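Local coordinates for protein Bug27 (Bordetella pertussis, PDB 2QPQ) that probably binds a small solute in the periplasm, as a Venus-flytrap receptor of the Bug family related to tripartite tricarboxylate transport, at residues A[149-154]-A[294-299]; A[224-229]-A[287-292]. One frame throughout, in Å; residues are numbered along the deposited sequence.

Both contacts use helix 275-296, the last helix of the chain: interaction 2 sets a turn of its second half against residues 224-229, where strand 227-235 begins, and interaction 1 brings its end to the end of helix 141-153. Their centres lie 11 Å apart, on the same side of the chain's centre, and interaction 2 is nested in sequence within the loop that interaction 1 closes. They also touch directly, Val151 CG2 packing 4.0 Å from Leu292 CD1 and Leu149 N lying 3.5 Å from Tyr224 CE2. Gln228 of interaction 2 hydrogen-bonds a citrate, probably from the crystallisation liquor, whereas interaction 1 is a surface contact.

Interaction 1: residues A[149-154]-A[294-299]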
ATOM      1  N   LEU A 149       6.412   2.112  14.161  1.00 19.91           N
ATOM      2  CA  LEU A 149       5.940   2.332  15.515  1.00 21.82           C
ATOM      3  C   LEU A 149       6.999   1.940  16.556  1.00 22.11           C
ATOM      4  O   LEU A 149       7.216   2.679  17.528  1.00 21.69           O
ATOM      5  CB  LEU A 149       4.647   1.585  15.760  1.00 20.85           C
ATOM      6  CG  LEU A 149       3.940   1.792  17.120  1.00 22.50           C
ATOM      7  CD1 LEU A 149       3.632   3.273  17.384  1.00 22.24           C
ATOM      8  CD2 LEU A 149       2.680   0.966  17.129  1.00 22.51           C
ATOM      9  N   ASN A 150       7.623   0.775  16.366  1.00 22.16           N
ATOM     10  CA  ASN A 150       8.700   0.298  17.253  1.00 24.12           C
ATOM     11  C   ASN A 150       9.799   1.334  17.383  1.00 25.16           C
ATOM     12  O   ASN A 150      10.228   1.636  18.493  1.00 26.06           O
ATOM     13  CB  ASN A 150       9.377  -0.993  16.750  1.00 22.74           C
ATOM     14  CG  ASN A 150       8.635  -2.287  17.137  1.00 22.40           C
ATOM     15  OD1 ASN A 150       8.902  -3.334  16.539  1.00 24.49           O
ATOM     16  ND2 ASN A 150       7.741  -2.237  18.128  1.00 16.98           N
ATOM     17  N   VAL A 151      10.273   1.816  16.239  1.00 26.25           N
ATOM     18  CA  VAL A 151      11.374   2.789  16.175  1.00 28.42           C
ATOM     19  C   VAL A 151      10.928   4.128  16.805  1.00 28.92           C
ATOM     20  O   VAL A 151      11.662   4.703  17.603  1.00 30.02           O
ATOM     21  CB  VAL A 151      11.890   2.953  14.703  1.00 29.09           C
ATOM     22  CG1 VAL A 151      12.845   4.133  14.548  1.00 30.95           C
ATOM     23  CG2 VAL A 151      12.588   1.669  14.222  1.00 29.20           C
ATOM     24  N   SER A 152       9.712   4.584  16.489  1.00 29.24           N
ATOM     25  CA  SER A 152       9.230   5.901  16.927  1.00 29.56           C
ATOM     26  C   SER A 152       8.773   5.923  18.371  1.00 30.04           C
ATOM     27  O   SER A 152       8.944   6.926  19.081  1.00 30.88           O
ATOM     28  CB  SER A 152       8.086   6.375  16.011  1.00 29.88           C
ATOM     29  OG  SER A 152       8.499   6.415  14.640  1.00 28.56           O
ATOM     30  N   ALA A 153       8.172   4.833  18.825  1.00 29.96           N
ATOM     31  CA  ALA A 153       7.628   4.767  20.179  1.00 30.48           C
ATOM     32  C   ALA A 153       8.599   4.050  21.121  1.00 31.08           C
ATOM     33  O   ALA A 153       8.309   3.873  22.319  1.00 32.16           O
ATOM     34  CB  ALA A 153       6.321   4.072  20.159  1.00 30.43           C
ATOM     35  N   LYS A 154       9.728   3.623  20.555  1.00 30.86           N
ATOM     36  CA  LYS A 154      10.733   2.780  21.227  1.00 31.57           C
ATOM     37  C   LYS A 154      10.129   1.524  21.867  1.00 29.73           C
ATOM     38  O   LYS A 154      10.305   1.253  23.052  1.00 28.69           O
ATOM     39  CB  LYS A 154      11.566   3.606  22.221  1.00 31.95           C
ATOM     40  CG  LYS A 154      12.301   4.765  21.534  1.00 33.16           C
ATOM     41  CD  LYS A 154      13.038   5.674  22.542  1.00 35.57           C
ATOM     42  CE  LYS A 154      12.057   6.506  23.427  1.00 41.71           C
ATOM     43  NZ  LYS A 154      12.618   7.872  23.822  1.00 41.49           N
ATOM     44  N   LYS A 294      17.016   0.459   6.774  1.00 26.20           N
ATOM     45  CA  LYS A 294      18.429   0.503   7.192  1.00 28.97           C
ATOM     46  C   LYS A 294      18.555   0.511   8.735  1.00 29.40           C
ATOM     47  O   LYS A 294      19.297  -0.307   9.277  1.00 29.21           O
ATOM     48  CB  LYS A 294      19.189   1.657   6.535  1.00 28.90           C
ATOM     49  CG  LYS A 294      20.711   1.474   6.430  1.00 31.02           C
ATOM     50  CD  LYS A 294      21.355   2.734   5.826  1.00 31.07           C
ATOM     51  CE  LYS A 294      22.627   3.163   6.543  1.00 36.86           C
ATOM     52  NZ  LYS A 294      23.355   4.179   5.666  1.00 39.11           N
ATOM     53  N   GLN A 295      17.803   1.366   9.427  1.00 30.83           N
ATOM     54  CA  GLN A 295      17.773   1.371  10.913  1.00 33.21           C
ATOM     55  C   GLN A 295      17.529  -0.022  11.502  1.00 32.37           C
ATOM     56  O   GLN A 295      18.268  -0.480  12.386  1.00 33.29           O
ATOM     57  CB  GLN A 295      16.658   2.251  11.457  1.00 33.38           C
ATOM     58  CG  GLN A 295      16.773   3.735  11.251  1.00 37.22           C
ATOM     59  CD  GLN A 295      15.556   4.481  11.824  1.00 37.59           C
ATOM     60  OE1 GLN A 295      15.362   4.519  13.047  1.00 42.65           O
ATOM     61  NE2 GLN A 295      14.733   5.065  10.944  1.00 39.25           N
ATOM     62  N   ILE A 296      16.473  -0.683  11.027  1.00 30.82           N
ATOM     63  CA  ILE A 296      16.043  -1.958  11.598  1.00 29.56           C
ATOM     64  C   ILE A 296      16.785  -3.156  10.977  1.00 28.01           C
ATOM     65  O   ILE A 296      16.602  -4.285  11.403  1.00 28.69           O
ATOM     66  CB  ILE A 296      14.473  -2.166  11.470  1.00 29.41           C
ATOM     67  CG1 ILE A 296      14.069  -2.331  10.012  1.00 28.55           C
ATOM     68  CG2 ILE A 296      13.693  -1.014  12.122  1.00 29.51           C
ATOM     69  CD1 ILE A 296      12.625  -2.749   9.821  1.00 29.94           C
ATOM     70  N   GLY A 297      17.586  -2.917   9.945  1.00 26.46           N
ATOM     71  CA  GLY A 297      18.375  -3.980   9.332  1.00 25.33           C
ATOM     72  C   GLY A 297      17.626  -5.023   8.530  1.00 25.11           C
ATOM     73  O   GLY A 297      18.008  -6.197   8.509  1.00 25.71           O
ATOM     74  N   LEU A 298      16.561  -4.595   7.849  1.00 24.60           N
ATOM     75  CA  LEU A 298      15.682  -5.527   7.137  1.00 24.36           C
ATOM     76  C   LEU A 298      16.137  -5.736   5.702  1.00 24.43           C
ATOM     77  O   LEU A 298      16.263  -4.772   4.955  1.00 23.75           O
ATOM     78  CB  LEU A 298      14.223  -5.019   7.157  1.00 22.92           C
ATOM     79  CG  LEU A 298      13.203  -5.821   6.337  1.00 23.20           C
ATOM     80  CD1 LEU A 298      12.915  -7.202   6.903  1.00 19.24           C
ATOM     81  CD2 LEU A 298      11.925  -5.021   6.235  1.00 19.90           C
ATOM     82  N   LYS A 299      16.372  -6.994   5.331  1.00 25.44           N
ATOM     83  CA  LYS A 299      16.477  -7.392   3.946  1.00 27.53           C
ATOM     84  C   LYS A 299      15.528  -8.566   3.741  1.00 28.52           C
ATOM     85  O   LYS A 299      15.408  -9.458   4.581  1.00 30.12           O
ATOM     86  CB  LYS A 299      17.902  -7.816   3.521  1.00 27.91           C
ATOM     87  CG  LYS A 299      18.989  -6.753   3.588  1.00 28.34           C
ATOM     88  CD  LYS A 299      18.826  -5.662   2.530  1.00 27.86           C
ATOM     89  CE  LYS A 299      19.970  -4.665   2.627  1.00 29.29           C
ATOM     90  NZ  LYS A 299      19.567  -3.336   2.091  1.00 27.83           N
TER
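Val151 is the one residue of 149-154 that touches 294-299, and its two methyl groups divide the work: CG1 goes to Gln295 and CG2 to Ile296. The apolar part is the meeting of Val151 CG2 with Ile296 CG2 at 3.6 Å, branch methyl against branch methyl, the two side chains crossing at about a right angle. In Ile296 the chi1 of 67° wedges CG1 between the backbone N and the carbonyl carbon and leaves CG2 as the branch that reaches the valine.

The polar neighbour, Gln295, turns its amide oxygen to the other methyl. Extended beyond CG, it carries its OE1 to 3.0 Å from Val151 CG1, a very close approach for an oxygen and a methyl carbon, and CD of the same amide follows at 3.9 Å from CG1. No hydrogen bond passes between the segments, and 121 Å² of surface is buried in all, so the join is thin; Gln295 is exposed.

Backbone bonds shape the two helix ends. On one side Ala153 N bonds Leu149 O at 2.7 Å, and Lys154 then leaves the helix with positive phi, its carbonyl oxygen accepting a bond from Lys125 NZ. On the other, Gly297 ends helix 275-296 with a phi of 71°, and its N bonds Lys294 O at 3.2 Å. Beyond that turn Leu298 packs on His143 and Leu144, while Ile296 also touches Glu147, so helix 141-153 is met along more than one turn.

The arrangement is surface packing between two helix ends in an alpha/beta Venus-flytrap protein, with a Schellman motif at Gly297 closing helix 275-296.

Interaction 2: residues A[224-229]-A[287-292]; sequences YELNQW and DRFSAL
Leu226 and Phe289 make the apolar part of this contact: Leu226 CD1 lies 3.4 Å from Phe289 CZ and 3.6 Å from Phe289 CE1, the two side chains meeting at a slant. Leu226 sets CG anti to its backbone N (chi1 -179°), which carries CD1 to the ring although its CB leaves the backbone to one side of the helix; both residues are buried, and the ring also rests on Ala76 and Val77 of helix 74-81.

Beside them Arg288 stretches out from CG to NE, its chi1 of 163° directing the chain from the helix to the backbone of Glu225 and Leu226. The modelled approach of its guanidinium to the Glu225 carbonyl is implausibly short, hence doubtful. A water gives a sounder link: it donates to Glu225 OE2 at 2.7 Å, and accepts from Asn227 N at 2.8 Å and from Arg288 NH1 at 3.2 Å. Glu225 and Arg288 are therefore joined through solvent, their charged atoms OE2 and NH1 standing 4.8 Å apart. Asp285 adds a weak, long ion pair to NH1.

Helix 275-296 here packs on the loop that leads into strand 227-235, in an alpha/beta Venus-flytrap fold.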
ATOM      1  N   TYR A 224       4.215  10.520  13.077  1.00 30.75           N
ATOM      2  CA  TYR A 224       3.971   9.178  12.509  1.00 29.47           C
ATOM      3  C   TYR A 224       2.922   9.252  11.401  1.00 29.22           C
ATOM      4  O   TYR A 224       1.823   9.729  11.614  1.00 28.55           O
ATOM      5  CB  TYR A 224       3.488   8.227  13.610  1.00 27.84           C
ATOM      6  CG  TYR A 224       3.304   6.785  13.147  1.00 27.42           C
ATOM      7  CD1 TYR A 224       2.281   6.439  12.262  1.00 24.11           C
ATOM      8  CD2 TYR A 224       4.167   5.780  13.582  1.00 26.41           C
ATOM      9  CE1 TYR A 224       2.116   5.106  11.802  1.00 24.70           C
ATOM     10  CE2 TYR A 224       3.988   4.443  13.153  1.00 26.81           C
ATOM     11  CZ  TYR A 224       2.977   4.119  12.265  1.00 26.11           C
ATOM     12  OH  TYR A 224       2.821   2.794  11.848  1.00 25.67           O
ATOM     13  N   GLU A 225       3.269   8.784  10.209  1.00 29.93           N
ATOM     14  CA  GLU A 225       2.267   8.482   9.197  1.00 31.32           C
ATOM     15  C   GLU A 225       2.798   7.442   8.235  1.00 31.22           C
ATOM     16  O   GLU A 225       3.989   7.416   7.923  1.00 30.71           O
ATOM     17  CB  GLU A 225       1.782   9.742   8.449  1.00 32.85           C
ATOM     18  CG  GLU A 225       2.861  10.476   7.694  1.00 35.58           C
ATOM     19  CD  GLU A 225       2.324  11.068   6.403  1.00 43.92           C
ATOM     20  OE1 GLU A 225       2.190  12.315   6.358  1.00 43.05           O
ATOM     21  OE2 GLU A 225       2.015  10.293   5.458  1.00 40.76           O
ATOM     22  N   LEU A 226       1.920   6.570   7.762  1.00 31.60           N
ATOM     23  CA  LEU A 226       2.323   5.634   6.725  1.00 31.52           C
ATOM     24  C   LEU A 226       1.113   5.223   5.907  1.00 31.11           C
ATOM     25  O   LEU A 226       0.532   4.139   6.110  1.00 32.46           O
ATOM     26  CB  LEU A 226       3.092   4.437   7.310  1.00 31.72           C
ATOM     27  CG  LEU A 226       3.649   3.312   6.382  1.00 33.24           C
ATOM     28  CD1 LEU A 226       4.004   3.734   4.982  1.00 34.47           C
ATOM     29  CD2 LEU A 226       4.824   2.577   7.014  1.00 32.96           C
ATOM     30  N   ASN A 227       0.736   6.101   4.982  1.00 29.13           N
ATOM     31  CA  ASN A 227      -0.398   5.879   4.105  1.00 28.17           C
ATOM     32  C   ASN A 227       0.045   5.220   2.785  1.00 26.50           C
ATOM     33  O   ASN A 227       0.933   5.723   2.117  1.00 27.11           O
ATOM     34  CB  ASN A 227      -1.097   7.228   3.856  1.00 28.20           C
ATOM     35  CG  ASN A 227      -2.596   7.106   3.683  1.00 30.11           C
ATOM     36  OD1 ASN A 227      -3.142   6.021   3.502  1.00 32.77           O
ATOM     37  ND2 ASN A 227      -3.267   8.245   3.661  1.00 33.76           N
ATOM     38  N   GLN A 228      -0.571   4.099   2.424  1.00 23.54           N
ATOM     39  CA  GLN A 228      -0.200   3.398   1.205  1.00 21.45           C
ATOM     40  C   GLN A 228      -0.904   3.989  -0.015  1.00 19.64           C
ATOM     41  O   GLN A 228      -2.111   4.069  -0.057  1.00 20.19           O
ATOM     42  CB  GLN A 228      -0.550   1.928   1.331  1.00 21.11           C
ATOM     43  CG  GLN A 228      -0.302   1.039   0.108  1.00 20.81           C
ATOM     44  CD  GLN A 228      -0.471  -0.415   0.484  1.00 25.27           C
ATOM     45  OE1 GLN A 228       0.118  -0.855   1.456  1.00 28.99           O
ATOM     46  NE2 GLN A 228      -1.312  -1.142  -0.224  1.00 25.90           N
ATOM     47  N   TRP A 229      -0.124   4.375  -0.998  1.00 18.17           N
ATOM     48  CA  TRP A 229      -0.626   4.864  -2.294  1.00 16.61           C
ATOM     49  C   TRP A 229      -0.653   3.732  -3.284  1.00 16.40           C
ATOM     50  O   TRP A 229      -0.032   2.663  -3.068  1.00 15.37           O
ATOM     51  CB  TRP A 229       0.230   6.037  -2.825  1.00 16.73           C
ATOM     52  CG  TRP A 229       1.753   5.957  -2.640  1.00 16.13           C
ATOM     53  CD1 TRP A 229       2.497   6.665  -1.726  1.00 17.82           C
ATOM     54  CD2 TRP A 229       2.710   5.214  -3.434  1.00 12.59           C
ATOM     55  NE1 TRP A 229       3.827   6.380  -1.886  1.00 16.81           N
ATOM     56  CE2 TRP A 229       3.986   5.497  -2.915  1.00 15.41           C
ATOM     57  CE3 TRP A 229       2.601   4.309  -4.505  1.00 13.45           C
ATOM     58  CZ2 TRP A 229       5.194   4.931  -3.447  1.00 16.67           C
ATOM     59  CZ3 TRP A 229       3.818   3.726  -5.032  1.00 17.29           C
ATOM     60  CH2 TRP A 229       5.086   4.046  -4.469  1.00 16.27           C
ATOM     61  N   ASP A 287      13.315   7.126  -0.347  1.00 20.21           N
ATOM     62  CA  ASP A 287      14.342   7.636   0.580  1.00 21.98           C
ATOM     63  C   ASP A 287      13.958   7.359   2.029  1.00 21.54           C
ATOM     64  O   ASP A 287      14.757   6.909   2.817  1.00 21.33           O
ATOM     65  CB  ASP A 287      14.553   9.140   0.343  1.00 21.82           C
ATOM     66  CG  ASP A 287      15.251   9.445  -1.000  1.00 24.55           C
ATOM     67  OD1 ASP A 287      15.829   8.522  -1.648  1.00 25.40           O
ATOM     68  OD2 ASP A 287      15.235  10.638  -1.393  1.00 27.85           O
ATOM     69  N   ARG A 288      12.709   7.625   2.358  1.00 22.24           N
ATOM     70  CA  ARG A 288      12.219   7.481   3.716  1.00 22.54           C
ATOM     71  C   ARG A 288      12.191   6.008   4.163  1.00 21.39           C
ATOM     72  O   ARG A 288      12.609   5.667   5.282  1.00 20.67           O
ATOM     73  CB  ARG A 288      10.841   8.126   3.775  1.00 23.80           C
ATOM     74  CG  ARG A 288      10.001   7.763   4.939  1.00 29.46           C
ATOM     75  CD  ARG A 288       8.572   7.956   4.510  1.00 34.00           C
ATOM     76  NE  ARG A 288       7.731   7.822   5.684  1.00 42.33           N
ATOM     77  CZ  ARG A 288       6.434   7.603   5.643  1.00 37.36           C
ATOM     78  NH1 ARG A 288       5.809   7.443   4.475  1.00 40.69           N
ATOM     79  NH2 ARG A 288       5.788   7.540   6.782  1.00 43.58           N
ATOM     80  N   PHE A 289      11.716   5.133   3.277  1.00 19.23           N
ATOM     81  CA  PHE A 289      11.599   3.717   3.633  1.00 19.18           C
ATOM     82  C   PHE A 289      12.973   3.118   3.722  1.00 18.94           C
ATOM     83  O   PHE A 289      13.230   2.280   4.577  1.00 17.63           O
ATOM     84  CB  PHE A 289      10.742   2.951   2.602  1.00 18.51           C
ATOM     85  CG  PHE A 289       9.289   3.338   2.645  1.00 19.08           C
ATOM     86  CD1 PHE A 289       8.722   3.772   3.846  1.00 21.68           C
ATOM     87  CD2 PHE A 289       8.486   3.275   1.504  1.00 18.79           C
ATOM     88  CE1 PHE A 289       7.401   4.144   3.913  1.00 23.27           C
ATOM     89  CE2 PHE A 289       7.096   3.616   1.573  1.00 18.22           C
ATOM     90  CZ  PHE A 289       6.573   4.063   2.765  1.00 20.69           C
ATOM     91  N   SER A 290      13.879   3.570   2.852  1.00 19.62           N
ATOM     92  CA  SER A 290      15.245   3.015   2.861  1.00 20.08           C
ATOM     93  C   SER A 290      15.927   3.332   4.179  1.00 20.61           C
ATOM     94  O   SER A 290      16.670   2.498   4.725  1.00 20.27           O
ATOM     95  CB  SER A 290      16.058   3.553   1.681  1.00 20.28           C
ATOM     96  OG  SER A 290      15.806   2.694   0.580  1.00 21.33           O
ATOM     97  N   ALA A 291      15.663   4.534   4.675  1.00 20.30           N
ATOM     98  CA  ALA A 291      16.209   4.969   5.965  1.00 22.78           C
ATOM     99  C   ALA A 291      15.699   4.092   7.134  1.00 22.75           C
ATOM    100  O   ALA A 291      16.478   3.630   7.997  1.00 23.81           O
ATOM    101  CB  ALA A 291      15.865   6.429   6.195  1.00 22.93           C
ATOM    102  N   LEU A 292      14.393   3.869   7.160  1.00 21.82           N
ATOM    103  CA  LEU A 292      13.761   3.004   8.144  1.00 22.15           C
ATOM    104  C   LEU A 292      14.278   1.573   8.093  1.00 22.26           C
ATOM    105  O   LEU A 292      14.624   1.012   9.124  1.00 22.62           O
ATOM    106  CB  LEU A 292      12.231   3.003   7.956  1.00 22.48           C
ATOM    107  CG  LEU A 292      11.423   2.096   8.908  1.00 23.22           C
ATOM    108  CD1 LEU A 292      11.638   2.487  10.389  1.00 24.76           C
ATOM    109  CD2 LEU A 292       9.949   2.142   8.503  1.00 23.09           C
TER
HETATM  110  O   HOH W   1       2.674   8.037   4.209  1.00 23.95           O